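Local structure of glycoside hydrolase family protein (Novosphingobium sp. PP1Y, 6Q2F) at residues A[70-78]-A[679-687]; A[703-711]-A[1092-1100]. The protein probably hydrolyses terminal alpha-L-rhamnose from rhamnosylated glycosides. All coordinates share one frame; numbering follows the deposited sequence.

Contact 1: residues A[70-78]-A[679-687]; sequences GIRKDLEWM and TSVHVPVDD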
loop_
_atom_site.group_PDB
_atom_site.type_symbol
_atom_site.label_atom_id
_atom_site.label_comp_id
_atom_site.label_asym_id
_atom_site.label_seq_id
_atom_site.Cartn_x
_atom_site.Cartn_y
_atom_site.Cartn_z
ATOM N N GLY A 70 -4.739 -15.897 28.156
ATOM C CA GLY A 70 -5.427 -15.145 27.131
ATOM C C GLY A 70 -5.103 -15.619 25.725
ATOM O O GLY A 70 -5.965 -15.576 24.842
ATOM N N ILE A 71 -3.866 -16.064 25.498
ATOM C CA ILE A 71 -3.460 -16.539 24.181
ATOM C C ILE A 71 -4.313 -17.731 23.768
ATOM O O ILE A 71 -4.788 -17.821 22.626
ATOM C CB ILE A 71 -1.966 -16.894 24.189
ATOM C CG1 ILE A 71 -1.111 -15.622 24.286
ATOM C CG2 ILE A 71 -1.601 -17.714 22.946
ATOM C CD1 ILE A 71 0.376 -15.896 24.533
ATOM N N ARG A 72 -4.516 -18.669 24.695
ATOM C CA ARG A 72 -5.346 -19.827 24.407
ATOM C C ARG A 72 -6.777 -19.420 24.094
ATOM O O ARG A 72 -7.360 -19.908 23.119
ATOM C CB ARG A 72 -5.305 -20.798 25.581
ATOM C CG ARG A 72 -6.441 -21.828 25.586
ATOM C CD ARG A 72 -6.042 -23.011 26.490
ATOM N NE ARG A 72 -5.017 -23.829 25.839
ATOM C CZ ARG A 72 -4.238 -24.706 26.458
ATOM N NH1 ARG A 72 -4.322 -24.880 27.772
ATOM N NH2 ARG A 72 -3.365 -25.405 25.755
ATOM N N LYS A 73 -7.366 -18.535 24.920
ATOM C CA LYS A 73 -8.740 -18.109 24.677
ATOM C C LYS A 73 -8.857 -17.318 23.376
ATOM O O LYS A 73 -9.860 -17.437 22.664
ATOM C CB LYS A 73 -9.259 -17.296 25.858
ATOM C CG LYS A 73 -9.395 -18.105 27.145
ATOM C CD LYS A 73 -9.434 -17.190 28.371
ATOM C CE LYS A 73 -9.773 -17.968 29.633
ATOM N NZ LYS A 73 -9.799 -17.053 30.831
ATOM N N ASP A 74 -7.852 -16.492 23.057
ATOM C CA ASP A 74 -7.815 -15.855 21.738
ATOM C C ASP A 74 -7.860 -16.890 20.627
ATOM O O ASP A 74 -8.672 -16.789 19.696
ATOM C CB ASP A 74 -6.552 -15.017 21.574
ATOM C CG ASP A 74 -6.601 -13.709 22.332
ATOM O OD1 ASP A 74 -7.636 -13.405 22.960
ATOM O OD2 ASP A 74 -5.589 -12.978 22.272
ATOM N N LEU A 75 -6.963 -17.880 20.681
ATOM C CA LEU A 75 -6.852 -18.786 19.544
ATOM C C LEU A 75 -8.022 -19.761 19.504
ATOM O O LEU A 75 -8.437 -20.180 18.418
ATOM C CB LEU A 75 -5.511 -19.515 19.578
ATOM C CG LEU A 75 -4.354 -18.791 18.870
ATOM C CD1 LEU A 75 -4.086 -17.415 19.471
ATOM C CD2 LEU A 75 -3.090 -19.644 18.880
ATOM N N GLU A 76 -8.590 -20.100 20.661
ATOM C CA GLU A 76 -9.803 -20.908 20.654
ATOM C C GLU A 76 -10.983 -20.119 20.094
ATOM O O GLU A 76 -11.844 -20.692 19.416
ATOM C CB GLU A 76 -10.124 -21.423 22.064
ATOM C CG GLU A 76 -9.154 -22.505 22.575
ATOM C CD GLU A 76 -9.362 -22.808 24.043
ATOM O OE1 GLU A 76 -8.995 -23.921 24.470
ATOM O OE2 GLU A 76 -9.896 -21.942 24.757
ATOM N N TRP A 77 -11.055 -18.809 20.375
ATOM C CA TRP A 77 -12.093 -17.983 19.759
ATOM C C TRP A 77 -11.965 -17.984 18.236
ATOM O O TRP A 77 -12.956 -18.132 17.517
ATOM C CB TRP A 77 -12.042 -16.553 20.295
ATOM C CG TRP A 77 -12.949 -15.643 19.506
ATOM C CD1 TRP A 77 -14.312 -15.623 19.533
ATOM C CD2 TRP A 77 -12.559 -14.655 18.537
ATOM N NE1 TRP A 77 -14.798 -14.679 18.650
ATOM C CE2 TRP A 77 -13.740 -14.070 18.031
ATOM C CE3 TRP A 77 -11.337 -14.212 18.055
ATOM C CZ2 TRP A 77 -13.722 -13.057 17.069
ATOM C CZ3 TRP A 77 -11.319 -13.204 17.095
ATOM C CH2 TRP A 77 -12.500 -12.637 16.614
HETATM N N MSE A 78 -10.743 -17.855 17.734
HETATM C CA MSE A 78 -10.470 -17.800 16.300
HETATM C C MSE A 78 -10.911 -19.072 15.614
HETATM O O MSE A 78 -11.432 -19.034 14.499
HETATM C CB MSE A 78 -8.985 -17.567 16.038
HETATM C CG MSE A 78 -8.493 -16.175 16.379
HETATM SE SE MSE A 78 -6.516 -16.026 16.173
HETATM C CE MSE A 78 -6.248 -14.294 17.022
ATOM N N THR A 679 -7.633 -5.268 13.189
ATOM C CA THR A 679 -6.814 -6.250 13.854
ATOM C C THR A 679 -7.587 -6.972 14.939
ATOM O O THR A 679 -8.688 -6.664 15.250
ATOM C CB THR A 679 -5.668 -5.689 14.708
ATOM O OG1 THR A 679 -5.844 -4.322 14.999
ATOM C CG2 THR A 679 -4.423 -5.979 14.179
ATOM N N SER A 680 -6.928 -7.947 15.507
ATOM C CA SER A 680 -7.397 -8.723 16.566
ATOM C C SER A 680 -6.344 -8.598 17.652
ATOM O O SER A 680 -5.497 -9.423 17.785
ATOM C CB SER A 680 -7.558 -10.151 16.122
ATOM O OG SER A 680 -8.263 -10.888 17.037
ATOM N N VAL A 681 -6.411 -7.530 18.416
ATOM C CA VAL A 681 -5.501 -7.324 19.529
ATOM C C VAL A 681 -5.631 -8.479 20.521
ATOM O O VAL A 681 -6.727 -8.985 20.784
ATOM C CB VAL A 681 -5.804 -5.958 20.171
ATOM C CG1 VAL A 681 -5.336 -5.914 21.609
ATOM C CG2 VAL A 681 -5.140 -4.843 19.376
ATOM N N HIS A 682 -4.498 -8.911 21.061
ATOM C CA HIS A 682 -4.483 -9.988 22.045
ATOM C C HIS A 682 -5.172 -9.559 23.333
ATOM O O HIS A 682 -4.895 -8.474 23.862
ATOM C CB HIS A 682 -3.038 -10.395 22.343
ATOM C CG HIS A 682 -2.871 -11.149 23.624
ATOM N ND1 HIS A 682 -3.566 -12.306 23.902
ATOM C CD2 HIS A 682 -2.064 -10.926 24.691
ATOM C CE1 HIS A 682 -3.204 -12.758 25.088
ATOM N NE2 HIS A 682 -2.290 -11.942 25.583
ATOM N N VAL A 683 -6.056 -10.420 23.837
ATOM C CA VAL A 683 -6.821 -10.164 25.055
ATOM C C VAL A 683 -6.170 -10.915 26.210
ATOM O O VAL A 683 -6.311 -12.141 26.314
ATOM C CB VAL A 683 -8.289 -10.579 24.883
ATOM C CG1 VAL A 683 -9.059 -10.407 26.201
ATOM C CG2 VAL A 683 -8.918 -9.789 23.758
ATOM N N PRO A 684 -5.412 -10.238 27.072
ATOM C CA PRO A 684 -4.679 -10.963 28.127
ATOM C C PRO A 684 -5.515 -11.314 29.344
ATOM O O PRO A 684 -5.164 -12.274 30.041
ATOM C CB PRO A 684 -3.567 -9.985 28.508
ATOM C CG PRO A 684 -4.254 -8.663 28.354
ATOM C CD PRO A 684 -5.020 -8.824 27.028
ATOM N N VAL A 685 -6.586 -10.574 29.627
ATOM C CA VAL A 685 -7.436 -10.808 30.791
ATOM C C VAL A 685 -8.884 -10.621 30.355
ATOM O O VAL A 685 -9.179 -9.835 29.450
ATOM C CB VAL A 685 -7.084 -9.868 31.978
ATOM C CG1 VAL A 685 -5.640 -10.071 32.426
ATOM C CG2 VAL A 685 -7.279 -8.421 31.592
ATOM N N ASP A 686 -9.795 -11.347 30.998
ATOM C CA ASP A 686 -11.182 -11.339 30.542
ATOM C C ASP A 686 -12.011 -10.183 31.101
ATOM O O ASP A 686 -12.983 -9.784 30.449
ATOM C CB ASP A 686 -11.869 -12.670 30.889
ATOM C CG ASP A 686 -11.177 -13.879 30.251
ATOM O OD1 ASP A 686 -10.381 -13.690 29.312
ATOM O OD2 ASP A 686 -11.434 -15.021 30.683
ATOM N N ASP A 687 -11.625 -9.606 32.248
ATOM C CA ASP A 687 -12.525 -8.726 33.002
ATOM C C ASP A 687 -12.750 -7.387 32.309
ATOM O O ASP A 687 -13.845 -6.824 32.391
ATOM C CB ASP A 687 -11.989 -8.487 34.418
ATOM C CG ASP A 687 -10.491 -8.114 34.439
ATOM O OD1 ASP A 687 -9.940 -7.699 33.402
ATOM O OD2 ASP A 687 -9.863 -8.229 35.512
#
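D74 reaches from helix 68-81 to H682 and V683, in the loop that follows strand 674-677; both belong to a (beta/alpha)8 barrel, closed by strand 674-677 pairing with strand 56-62, and helix 68-81 follows that first strand. From D74 CB, CG stands beside the backbone N and anti to the carbonyl carbon (chi1 -75°), which sends the carboxylate toward the loop. OD1 lies 3.5 Å from V683 CB and takes a salt bridge from R703 NE. OD2 is the busier oxygen: V683 N donates to its syn lone pair at 3.0 Å, H682 ND1 meets it from above the carboxylate plane at 2.7 Å, and W59 NE1 adds a third donor. D74 OD2 lies near the plane of the imidazole, and the carboxylate and ring planes stand 81° apart. Next to ND1, H682 CE1 points its edge at the helix backbone, 3.4 Å from I71 N. G70 CA lies 3.2 Å from V683 O, a CA-H...O contact, where a CB would collide with that oxygen. Nearby, the extended K73 chain crosses D686 at about a right angle, and its NZ meets D686 OD2 on the syn side at 2.6 Å, 27° out of the carboxylate plane.

Contact 2: residues A[703-711]-A[1092-1100]; sequences RQESWAEMA and IRVANTWVN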
loop_
_atom_site.group_PDB
_atom_site.type_symbol
_atom_site.label_atom_id
_atom_site.label_comp_id
_atom_site.label_asym_id
_atom_site.label_seq_id
_atom_site.Cartn_x
_atom_site.Cartn_y
_atom_site.Cartn_z
ATOM N N ARG A 703 -11.991 -11.508 20.793
ATOM C CA ARG A 703 -13.012 -12.233 21.541
ATOM C C ARG A 703 -13.799 -11.350 22.494
ATOM O O ARG A 703 -14.841 -11.791 23.007
ATOM C CB ARG A 703 -12.377 -13.374 22.322
ATOM C CG ARG A 703 -11.298 -12.965 23.340
ATOM C CD ARG A 703 -10.784 -14.224 23.967
ATOM N NE ARG A 703 -9.613 -14.003 24.808
ATOM C CZ ARG A 703 -9.697 -13.868 26.122
ATOM N NH1 ARG A 703 -10.898 -13.924 26.695
ATOM N NH2 ARG A 703 -8.603 -13.661 26.843
ATOM N N GLN A 704 -13.326 -10.136 22.757
ATOM C CA GLN A 704 -14.059 -9.165 23.553
ATOM C C GLN A 704 -15.049 -8.344 22.729
ATOM O O GLN A 704 -15.869 -7.631 23.313
ATOM C CB GLN A 704 -13.073 -8.214 24.259
ATOM C CG GLN A 704 -12.080 -8.889 25.214
ATOM C CD GLN A 704 -12.729 -9.448 26.470
ATOM O OE1 GLN A 704 -13.703 -10.186 26.416
ATOM N NE2 GLN A 704 -12.171 -9.099 27.614
ATOM N N GLU A 705 -14.981 -8.392 21.388
ATOM C CA GLU A 705 -15.987 -7.699 20.587
ATOM C C GLU A 705 -17.385 -8.133 21.025
ATOM O O GLU A 705 -17.599 -9.287 21.403
ATOM C CB GLU A 705 -15.758 -7.978 19.091
ATOM C CG GLU A 705 -16.710 -7.267 18.097
ATOM C CD GLU A 705 -16.733 -5.745 18.231
ATOM O OE1 GLU A 705 -17.374 -5.233 19.175
ATOM O OE2 GLU A 705 -16.137 -5.049 17.384
ATOM N N SER A 706 -18.334 -7.194 21.003
ATOM C CA SER A 706 -19.668 -7.491 21.529
ATOM C C SER A 706 -20.337 -8.620 20.748
ATOM O O SER A 706 -20.963 -9.510 21.334
ATOM C CB SER A 706 -20.541 -6.232 21.515
ATOM O OG SER A 706 -20.417 -5.535 20.294
ATOM N N TRP A 707 -20.183 -8.624 19.425
ATOM C CA TRP A 707 -20.756 -9.666 18.586
ATOM C C TRP A 707 -19.757 -10.782 18.280
ATOM O O TRP A 707 -19.963 -11.548 17.328
ATOM C CB TRP A 707 -21.294 -9.054 17.288
ATOM C CG TRP A 707 -20.333 -8.110 16.609
ATOM C CD1 TRP A 707 -20.148 -6.786 16.898
ATOM C CD2 TRP A 707 -19.447 -8.410 15.520
ATOM N NE1 TRP A 707 -19.189 -6.245 16.062
ATOM C CE2 TRP A 707 -18.749 -7.221 15.205
ATOM C CE3 TRP A 707 -19.186 -9.562 14.774
ATOM C CZ2 TRP A 707 -17.796 -7.153 14.174
ATOM C CZ3 TRP A 707 -18.247 -9.496 13.755
ATOM C CH2 TRP A 707 -17.556 -8.293 13.466
ATOM N N ALA A 708 -18.694 -10.896 19.082
ATOM C CA ALA A 708 -17.606 -11.810 18.751
ATOM C C ALA A 708 -18.080 -13.255 18.679
ATOM O O ALA A 708 -17.640 -14.017 17.810
ATOM C CB ALA A 708 -16.483 -11.683 19.770
ATOM N N GLU A 709 -18.967 -13.668 19.585
ATOM C CA GLU A 709 -19.416 -15.051 19.514
ATOM C C GLU A 709 -20.456 -15.269 18.424
ATOM O O GLU A 709 -20.954 -16.387 18.273
ATOM C CB GLU A 709 -19.952 -15.508 20.865
ATOM C CG GLU A 709 -18.872 -15.518 21.949
ATOM C CD GLU A 709 -17.667 -16.374 21.571
ATOM O OE1 GLU A 709 -16.539 -16.044 22.025
ATOM O OE2 GLU A 709 -17.836 -17.362 20.827
HETATM N N MSE A 710 -20.784 -14.245 17.653
HETATM C CA MSE A 710 -21.647 -14.440 16.500
HETATM C C MSE A 710 -20.977 -14.021 15.193
HETATM O O MSE A 710 -21.650 -13.694 14.231
HETATM C CB MSE A 710 -22.967 -13.690 16.696
HETATM C CG MSE A 710 -23.900 -14.395 17.688
HETATM SE SE MSE A 710 -25.532 -13.370 18.109
HETATM C CE MSE A 710 -26.021 -12.875 16.260
ATOM N N ALA A 711 -19.637 -14.047 15.151
ATOM C CA ALA A 711 -18.912 -13.602 13.962
ATOM C C ALA A 711 -18.675 -14.703 12.941
ATOM O O ALA A 711 -18.200 -14.407 11.839
ATOM C CB ALA A 711 -17.567 -12.992 14.363
ATOM N N ILE A 1092 -34.465 -15.446 18.423
ATOM C CA ILE A 1092 -33.661 -14.583 17.574
ATOM C C ILE A 1092 -32.632 -13.911 18.464
ATOM O O ILE A 1092 -32.989 -13.099 19.327
ATOM C CB ILE A 1092 -34.508 -13.541 16.842
ATOM C CG1 ILE A 1092 -35.597 -14.244 16.020
ATOM C CG2 ILE A 1092 -33.610 -12.654 15.992
ATOM C CD1 ILE A 1092 -36.427 -13.319 15.161
ATOM N N ARG A 1093 -31.356 -14.257 18.274
ATOM C CA ARG A 1093 -30.291 -13.707 19.092
ATOM C C ARG A 1093 -29.696 -12.536 18.324
ATOM O O ARG A 1093 -29.051 -12.731 17.279
ATOM C CB ARG A 1093 -29.260 -14.785 19.412
ATOM C CG ARG A 1093 -29.761 -15.774 20.469
ATOM C CD ARG A 1093 -28.918 -17.041 20.553
ATOM N NE ARG A 1093 -27.523 -16.765 20.887
ATOM C CZ ARG A 1093 -26.515 -16.854 20.025
ATOM N NH1 ARG A 1093 -26.732 -17.217 18.759
ATOM N NH2 ARG A 1093 -25.288 -16.584 20.432
ATOM N N VAL A 1094 -29.971 -11.317 18.790
ATOM C CA VAL A 1094 -29.496 -10.103 18.135
ATOM C C VAL A 1094 -28.291 -9.572 18.888
ATOM O O VAL A 1094 -28.349 -9.365 20.108
ATOM C CB VAL A 1094 -30.579 -9.020 18.050
ATOM C CG1 VAL A 1094 -30.005 -7.808 17.321
ATOM C CG2 VAL A 1094 -31.816 -9.554 17.342
ATOM N N ALA A 1095 -27.207 -9.341 18.159
ATOM C CA ALA A 1095 -25.998 -8.725 18.678
ATOM C C ALA A 1095 -25.861 -7.328 18.088
ATOM O O ALA A 1095 -26.164 -7.114 16.905
ATOM C CB ALA A 1095 -24.760 -9.558 18.316
ATOM N N ASN A 1096 -25.398 -6.380 18.900
ATOM C CA ASN A 1096 -25.072 -5.042 18.419
ATOM C C ASN A 1096 -23.601 -4.763 18.737
ATOM O O ASN A 1096 -22.862 -5.665 19.134
ATOM C CB ASN A 1096 -26.003 -4.000 19.035
ATOM C CG ASN A 1096 -25.910 -3.965 20.545
ATOM O OD1 ASN A 1096 -25.391 -4.899 21.164
ATOM N ND2 ASN A 1096 -26.428 -2.894 21.152
ATOM N N THR A 1097 -23.181 -3.511 18.558
ATOM C CA THR A 1097 -21.816 -3.094 18.858
ATOM C C THR A 1097 -21.706 -2.613 20.309
ATOM O O THR A 1097 -22.700 -2.429 21.014
ATOM C CB THR A 1097 -21.362 -1.968 17.931
ATOM O OG1 THR A 1097 -22.163 -0.803 18.177
ATOM C CG2 THR A 1097 -21.461 -2.379 16.447
ATOM N N TRP A 1098 -20.462 -2.393 20.744
ATOM C CA TRP A 1098 -20.198 -1.830 22.067
ATOM C C TRP A 1098 -20.533 -0.356 22.180
ATOM O O TRP A 1098 -20.409 0.188 23.284
ATOM C CB TRP A 1098 -18.723 -1.993 22.439
ATOM C CG TRP A 1098 -18.403 -3.297 23.050
ATOM C CD1 TRP A 1098 -17.654 -4.314 22.494
ATOM C CD2 TRP A 1098 -18.821 -3.757 24.338
ATOM N NE1 TRP A 1098 -17.579 -5.372 23.378
ATOM C CE2 TRP A 1098 -18.278 -5.051 24.518
ATOM C CE3 TRP A 1098 -19.584 -3.193 25.373
ATOM C CZ2 TRP A 1098 -18.495 -5.799 25.685
ATOM C CZ3 TRP A 1098 -19.788 -3.936 26.537
ATOM C CH2 TRP A 1098 -19.248 -5.224 26.680
ATOM N N VAL A 1099 -20.937 0.297 21.089
ATOM C CA VAL A 1099 -21.016 1.758 21.076
ATOM C C VAL A 1099 -21.956 2.263 22.171
ATOM O O VAL A 1099 -21.639 3.209 22.905
ATOM C CB VAL A 1099 -21.453 2.250 19.684
ATOM C CG1 VAL A 1099 -21.810 3.732 19.706
ATOM C CG2 VAL A 1099 -20.360 1.977 18.666
ATOM N N ASN A 1100 -23.131 1.642 22.288
ATOM C CA ASN A 1100 -24.176 2.193 23.138
ATOM C C ASN A 1100 -23.823 2.038 24.612
ATOM O O ASN A 1100 -24.063 2.948 25.408
ATOM C CB ASN A 1100 -25.519 1.519 22.823
ATOM C CG ASN A 1100 -26.123 1.975 21.494
ATOM O OD1 ASN A 1100 -25.560 2.820 20.795
ATOM N ND2 ASN A 1100 -27.282 1.413 21.143
HETATM O O HOH W 1 -22.990 -18.039 19.286
#
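R1093, near the end of strand 1086-1095, lays one guanidinium face over M710 SE, the selenium of a selenomethionine, and a water bridges its NH2 to E709 O; its NH1 is bound by Q1059. The bend of the M710 chain at its last torsion (chi3 47°) brings CE to 3.2 Å from R1093 O. Two residues on, A1095 CB packs against W707 CB at 3.7 Å and also touches M710 SE. N1096 offers its backbone oxygen to S706 OG at 2.7 Å, on a lone pair in the carbonyl plane, and the same oxygen lies at the edge of the W707 ring. T1097 brings its CA to 3.2 Å from S706 OG, and its side chain weakly caps V1099 N ahead of helix 1099-1105. At W1098, S706 CB sits over the face of the five-membered ring in a CH-pi contact, 3.7 Å from the centroid, while NE1 donates to Q704 O at 2.8 Å, nearly straight at 163°. With an alanine here, Q704 O is likely to lose this donor, and S706 CB the ring face it packs on. The arrangement is a domain interface, a type I beta turn (E705 to A708) seated against the end of strand 1086-1095 and the turn into helix 1099-1105 of a galactose-binding-like beta-sandwich.

Overall arrangement
From the N terminus, the chain passes strand 56-62 and then helix 68-81, and contact 1 closes a loop of 600 residues when the segment after strand 674-677 returns to that helix. Soon afterwards 703-711 opens the second, shorter loop, of 380 residues, which ends at strand 1086-1095 and the start of helix 1099-1105. The two loops therefore follow in series, neither nested nor crossed. Contact 1 ties together the beginning and end of the barrel; contact 2 joins the barrel domain to the C-terminal beta-sandwich. Their centres lie about 16 Å apart, and R703, at the start of 703-711, reaches back into contact 1, where its NH1 forms a salt bridge with D686 OD1 (2.7 Å).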